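Aldo-keto Reductase, OXIDOREDUCTASE (Salmonella typhimurium, PDB 5T79) probably acts as an NADPH-dependent aldo-keto reductase that converts 3-hydroxybutanal to 1,3-butanediol. Local coordinates at residues R272-K276 against N313-S317. Numbering follows the deposited sequence.
Sequences RRGQK and NRRFS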
ATOM      1  N   ARG A 272     -10.836  16.432  19.763  1.00 28.25           N
ATOM      2  CA  ARG A 272     -11.488  15.954  21.000  1.00 28.63           C
ATOM      3  C   ARG A 272     -10.860  14.646  21.458  1.00 30.83           C
ATOM      4  O   ARG A 272     -10.824  14.362  22.657  1.00 31.19           O
ATOM      5  CB  ARG A 272     -13.003  15.768  20.802  1.00 30.33           C
ATOM      6  CG  ARG A 272     -13.796  17.076  20.783  1.00 36.89           C
ATOM      7  CD  ARG A 272     -15.305  16.851  20.803  1.00 35.91           C
ATOM      8  NE  ARG A 272     -15.825  16.317  19.538  1.00 35.34           N
ATOM      9  CZ  ARG A 272     -16.119  17.057  18.473  1.00 45.11           C
ATOM     10  NH1 ARG A 272     -15.919  18.369  18.491  1.00 37.72           N
ATOM     11  NH2 ARG A 272     -16.598  16.491  17.379  1.00 37.62           N
ATOM     12  N   ARG A 273     -10.340  13.859  20.500  1.00 25.71           N
ATOM     13  CA  ARG A 273      -9.673  12.591  20.776  1.00 25.34           C
ATOM     14  C   ARG A 273      -8.182  12.789  21.152  1.00 30.16           C
ATOM     15  O   ARG A 273      -7.531  11.839  21.569  1.00 29.63           O
ATOM     16  CB  ARG A 273      -9.798  11.666  19.558  1.00 23.74           C
ATOM     17  CG  ARG A 273     -11.231  11.176  19.296  1.00 25.89           C
ATOM     18  CD  ARG A 273     -11.339  10.393  17.986  1.00 22.08           C
ATOM     19  NE  ARG A 273     -10.310   9.353  17.854  1.00 25.77           N
ATOM     20  CZ  ARG A 273     -10.416   8.116  18.333  1.00 34.66           C
ATOM     21  NH1 ARG A 273     -11.506   7.742  18.996  1.00 22.81           N
ATOM     22  NH2 ARG A 273      -9.427   7.249  18.164  1.00 30.20           N
ATOM     23  N   GLY A 274      -7.670  14.010  21.026  1.00 28.45           N
ATOM     24  CA  GLY A 274      -6.273  14.321  21.328  1.00 28.21           C
ATOM     25  C   GLY A 274      -5.304  13.851  20.263  1.00 30.88           C
ATOM     26  O   GLY A 274      -4.186  13.436  20.573  1.00 32.58           O
ATOM     27  N   GLN A 275      -5.709  13.899  18.986  1.00 24.89           N
ATOM     28  CA  GLN A 275      -4.802  13.472  17.919  1.00 22.40           C
ATOM     29  C   GLN A 275      -5.030  14.318  16.669  1.00 25.04           C
ATOM     30  O   GLN A 275      -6.005  15.086  16.598  1.00 23.87           O
ATOM     31  CB  GLN A 275      -4.951  11.958  17.631  1.00 22.31           C
ATOM     32  CG  GLN A 275      -6.292  11.538  17.007  1.00 24.73           C
ATOM     33  CD  GLN A 275      -6.531  10.047  16.921  1.00 32.14           C
ATOM     34  OE1 GLN A 275      -7.669   9.606  16.744  1.00 25.19           O
ATOM     35  NE2 GLN A 275      -5.480   9.224  16.994  1.00 23.53           N
ATOM     36  N   LYS A 276      -4.103  14.210  15.709  1.00 21.02           N
ATOM     37  CA  LYS A 276      -4.199  14.906  14.430  1.00 21.34           C
ATOM     38  C   LYS A 276      -5.256  14.227  13.581  1.00 22.84           C
ATOM     39  O   LYS A 276      -5.538  13.036  13.789  1.00 21.38           O
ATOM     40  CB  LYS A 276      -2.847  14.884  13.695  1.00 23.59           C
ATOM     41  CG  LYS A 276      -1.725  15.618  14.420  1.00 30.98           C
ATOM     42  CD  LYS A 276      -0.404  15.425  13.689  1.00 34.78           C
ATOM     43  CE  LYS A 276       0.644  16.417  14.126  1.00 53.45           C
ATOM     44  NZ  LYS A 276       1.685  16.600  13.077  1.00 63.32           N
ATOM     45  N   ASN A 313      -3.732   5.487  19.889  1.00 23.80           N
ATOM     46  CA  ASN A 313      -5.079   6.025  20.050  1.00 23.45           C
ATOM     47  C   ASN A 313      -5.933   5.668  18.831  1.00 26.27           C
ATOM     48  O   ASN A 313      -6.283   6.549  18.054  1.00 25.63           O
ATOM     49  CB  ASN A 313      -4.931   7.558  20.222  1.00 25.13           C
ATOM     50  CG  ASN A 313      -6.159   8.344  20.582  1.00 36.31           C
ATOM     51  OD1 ASN A 313      -7.247   7.810  20.798  1.00 31.90           O
ATOM     52  ND2 ASN A 313      -5.990   9.649  20.664  1.00 25.69           N
ATOM     53  N   ARG A 314      -6.261   4.373  18.651  1.00 22.64           N
ATOM     54  CA  ARG A 314      -7.009   3.949  17.461  1.00 21.03           C
ATOM     55  C   ARG A 314      -8.330   3.208  17.764  1.00 25.97           C
ATOM     56  O   ARG A 314      -8.869   2.514  16.896  1.00 23.42           O
ATOM     57  CB  ARG A 314      -6.115   3.113  16.531  1.00 19.64           C
ATOM     58  CG  ARG A 314      -5.605   1.787  17.078  1.00 22.00           C
ATOM     59  CD  ARG A 314      -4.843   1.092  15.968  1.00 25.44           C
ATOM     60  NE  ARG A 314      -4.461  -0.259  16.369  1.00 31.22           N
ATOM     61  CZ  ARG A 314      -5.171  -1.343  16.090  1.00 38.92           C
ATOM     62  NH1 ARG A 314      -6.288  -1.251  15.378  1.00 25.57           N
ATOM     63  NH2 ARG A 314      -4.769  -2.531  16.520  1.00 26.70           N
ATOM     64  N   ARG A 315      -8.891   3.426  18.959  1.00 24.74           N
ATOM     65  CA  ARG A 315     -10.173   2.822  19.312  1.00 25.83           C
ATOM     66  C   ARG A 315     -11.286   3.814  19.050  1.00 29.62           C
ATOM     67  O   ARG A 315     -11.126   5.008  19.330  1.00 30.04           O
ATOM     68  CB  ARG A 315     -10.200   2.363  20.781  1.00 29.23           C
ATOM     69  CG  ARG A 315      -9.399   1.097  21.039  1.00 44.53           C
ATOM     70  CD  ARG A 315      -9.443   0.698  22.508  1.00 64.72           C
ATOM     71  NE  ARG A 315      -8.419  -0.295  22.845  1.00 79.78           N
ATOM     72  CZ  ARG A 315      -8.599  -1.612  22.805  1.00 99.35           C
ATOM     73  NH1 ARG A 315      -9.769  -2.120  22.438  1.00 87.43           N
ATOM     74  NH2 ARG A 315      -7.608  -2.433  23.131  1.00 90.11           N
ATOM     75  N   PHE A 316     -12.414   3.317  18.526  1.00 24.74           N
ATOM     76  CA  PHE A 316     -13.611   4.113  18.253  1.00 24.39           C
ATOM     77  C   PHE A 316     -14.830   3.479  18.894  1.00 31.41           C
ATOM     78  O   PHE A 316     -14.996   2.257  18.806  1.00 33.89           O
ATOM     79  CB  PHE A 316     -13.846   4.237  16.743  1.00 24.47           C
ATOM     80  CG  PHE A 316     -12.772   5.009  16.026  1.00 23.28           C
ATOM     81  CD1 PHE A 316     -11.623   4.375  15.574  1.00 24.51           C
ATOM     82  CD2 PHE A 316     -12.920   6.368  15.774  1.00 24.14           C
ATOM     83  CE1 PHE A 316     -10.630   5.089  14.912  1.00 23.51           C
ATOM     84  CE2 PHE A 316     -11.925   7.078  15.094  1.00 24.47           C
ATOM     85  CZ  PHE A 316     -10.796   6.430  14.659  1.00 21.27           C
ATOM     86  N   SER A 317     -15.684   4.292  19.517  1.00 27.15           N
ATOM     87  CA  SER A 317     -16.925   3.811  20.122  1.00 29.82           C
ATOM     88  C   SER A 317     -18.038   3.812  19.076  1.00 35.58           C
ATOM     89  O   SER A 317     -17.862   4.383  17.990  1.00 32.49           O
ATOM     90  CB  SER A 317     -17.316   4.694  21.308  1.00 34.05           C
ATOM     91  OG  SER A 317     -17.536   6.024  20.860  1.00 40.66           O
TER
HETATM   92  O   HOH W   1      -3.106  10.675  20.396  1.00 36.90           O
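Arg273 and Phe316 join two surface loops, one linking helices 257-272 and 277-285, the other leading into helix 318-329, in a polar contact built round a single guanidinium group. Its planar group lies flat on the phenyl ring: the planes differ by 6°, and CZ of Arg273 sits over the face, 4.1 Å from the ring centroid of Phe316, which meets the criteria for a cation-pi stack. A bend in the arginine chain at chi3 (49°), after an extended chi2, turns the group onto the ring.

In-plane bonds then fix its rotation. NH1 and NH2 grip the carbonyl of Arg315 end-on: Arg273 NH1 lies 2.8 Å from Arg315 O and in the carbonyl plane, NH2 well above that plane. On another edge NE and NH2 converge side-on upon the side chain of Gln275, with Arg273 NE 2.9 Å from Gln275 OE1. Glu320, in helix 318-329, adds a salt bridge to NH1, probably balancing part of the charge.

Held through OE1, the Gln275 amide directs its other end toward the facing loop, where Gln275 NE2 donates to O of Asn313 at 3.0 Å; a weak bond from Arg273 NH2 reaches the same oxygen. Asn313 answers in the reverse direction: with CG anti to its backbone N (chi1 -172°), Asn313 ND2 donates to O of Arg273 at 2.8 Å, and one water ties ND2 to Gly274 O. The two carboxamides also stack, their planes nearly parallel.

Gly274, with positive phi, closes helix 257-272 in a Schellman motif, while Ser317 N-caps helix 318-329. With the side chain of Gln275 about 11 Å from the bound NADPH, the contact thus clamps a helix C-terminus to a helix start on the periphery of the aldo-keto reductase TIM barrel.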